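Local coordinates for toxin-like protein (Paenibacillus larvae subsp. larvae BRL-230010, PDB 5DZQ) that probably transfers ADP-ribose from NAD+ to a target protein, as a C3-like mono-ADP-ribosyltransferase toxin, at residues K45-T48 against P53-T56. Residues are numbered along the deposited sequence; the frame is centred on the assembly and turned at random.
Sequences KEYT and PFNT
With CG of Tyr-47 trans to its own backbone N (chi1 166°) and CG of Phe-54 trans to its carbonyl carbon, the two rings meet across the turn between helices 38-49 and 51-60. They form an offset edge-to-face pair, planes 67° apart and centroids 5.7 Å from each other. The CD1 edge of the tyrosine is presented to the phenylalanine face, CD1 lying 3.9 Å from Phe-54 CG, while Phe-54 CB sits in the plane of the tyrosine ring. Beyond the rings, Asn-55 ND2 donates to Tyr-47 OH over 3.1 Å, a nearly straight bond (167°) with the oxygen almost in the amide plane. Asn-55 OD1 accepts from Tyr-138 N, linking the helical pair to the chain leading into strand 139-142. At the distal edge of the phenylalanine, Glu-46 OE1 comes to 3.8 Å from Phe-54 CZ, near the ring plane, though its salt bridge is to Lys-74. Two successive N-terminal helices of the ADP-ribosyltransferase domain thus pack together and against helix 69-83, whose Leu-78 and Ile-71 touch Tyr-47 and Phe-54 respectively. Phe-54 supplies an apolar face; Asn-55 donates one hydrogen bond to the buried phenol oxygen, Ser-140 OG shares another, and together they help fix its direction.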
loop_
_atom_site.group_PDB
_atom_site.type_symbol
_atom_site.label_atom_id
_atom_site.label_comp_id
_atom_site.label_asym_id
_atom_site.label_seq_id
_atom_site.Cartn_x
_atom_site.Cartn_y
_atom_site.Cartn_z
ATOM N N LYS B 45 9.741 9.827 8.744
ATOM C CA LYS B 45 10.171 8.982 7.632
ATOM C C LYS B 45 9.871 7.507 7.882
ATOM O O LYS B 45 9.509 6.778 6.947
ATOM C CB LYS B 45 11.660 9.174 7.363
ATOM C CG LYS B 45 11.991 10.535 6.772
ATOM C CD LYS B 45 13.377 10.517 6.161
ATOM C CE LYS B 45 13.815 11.892 5.728
ATOM N NZ LYS B 45 15.202 11.831 5.178
ATOM N N GLU B 46 10.030 7.067 9.132
ATOM C CA GLU B 46 9.689 5.688 9.498
ATOM C C GLU B 46 8.234 5.394 9.152
ATOM O O GLU B 46 7.935 4.382 8.504
ATOM C CB GLU B 46 9.924 5.410 10.991
ATOM C CG GLU B 46 9.537 3.967 11.399
ATOM C CD GLU B 46 9.870 3.625 12.851
ATOM O OE1 GLU B 46 9.087 2.892 13.488
ATOM O OE2 GLU B 46 10.920 4.076 13.349
ATOM N N TYR B 47 7.344 6.284 9.585
ATOM C CA TYR B 47 5.915 6.183 9.289
ATOM C C TYR B 47 5.655 6.145 7.788
ATOM O O TYR B 47 4.952 5.253 7.300
ATOM C CB TYR B 47 5.087 7.351 9.897
ATOM C CG TYR B 47 3.701 7.364 9.265
ATOM C CD1 TYR B 47 2.708 6.494 9.703
ATOM C CD2 TYR B 47 3.421 8.169 8.160
ATOM C CE1 TYR B 47 1.454 6.462 9.076
ATOM C CE2 TYR B 47 2.196 8.128 7.531
ATOM C CZ TYR B 47 1.217 7.266 7.991
ATOM O OH TYR B 47 -0.008 7.239 7.358
ATOM N N THR B 48 6.189 7.116 7.054
ATOM C CA THR B 48 5.806 7.246 5.645
ATOM C C THR B 48 6.223 5.995 4.869
ATOM O O THR B 48 5.542 5.591 3.927
ATOM C CB THR B 48 6.409 8.507 4.978
ATOM O OG1 THR B 48 7.826 8.467 5.074
ATOM C CG2 THR B 48 5.899 9.787 5.662
ATOM N N PRO B 53 1.284 -0.752 9.028
ATOM C CA PRO B 53 1.169 -1.277 10.396
ATOM C C PRO B 53 0.737 -0.245 11.452
ATOM O O PRO B 53 0.027 -0.615 12.388
ATOM C CB PRO B 53 2.591 -1.771 10.711
ATOM C CG PRO B 53 3.247 -1.910 9.403
ATOM C CD PRO B 53 2.638 -0.942 8.480
ATOM N N PHE B 54 1.181 1.003 11.320
ATOM C CA PHE B 54 0.692 2.087 12.170
ATOM C C PHE B 54 -0.824 2.241 12.018
ATOM O O PHE B 54 -1.573 2.306 12.992
ATOM C CB PHE B 54 1.341 3.430 11.811
ATOM C CG PHE B 54 2.770 3.571 12.253
ATOM C CD1 PHE B 54 3.809 3.173 11.419
ATOM C CD2 PHE B 54 3.073 4.128 13.483
ATOM C CE1 PHE B 54 5.141 3.312 11.810
ATOM C CE2 PHE B 54 4.402 4.265 13.889
ATOM C CZ PHE B 54 5.432 3.862 13.047
ATOM N N ASN B 55 -1.270 2.349 10.779
ATOM C CA ASN B 55 -2.678 2.651 10.542
ATOM C C ASN B 55 -3.621 1.491 10.817
ATOM O O ASN B 55 -4.757 1.708 11.243
ATOM C CB ASN B 55 -2.859 3.160 9.119
ATOM C CG ASN B 55 -2.167 4.495 8.896
ATOM O OD1 ASN B 55 -1.978 5.263 9.830
ATOM N ND2 ASN B 55 -1.778 4.766 7.663
ATOM N N THR B 56 -3.180 0.254 10.592
ATOM C CA THR B 56 -4.057 -0.860 10.907
ATOM C C THR B 56 -4.203 -0.953 12.438
ATOM O O THR B 56 -5.280 -1.258 12.946
ATOM C CB THR B 56 -3.543 -2.196 10.299
ATOM O OG1 THR B 56 -2.209 -2.447 10.739
ATOM C CG2 THR B 56 -3.544 -2.115 8.793
#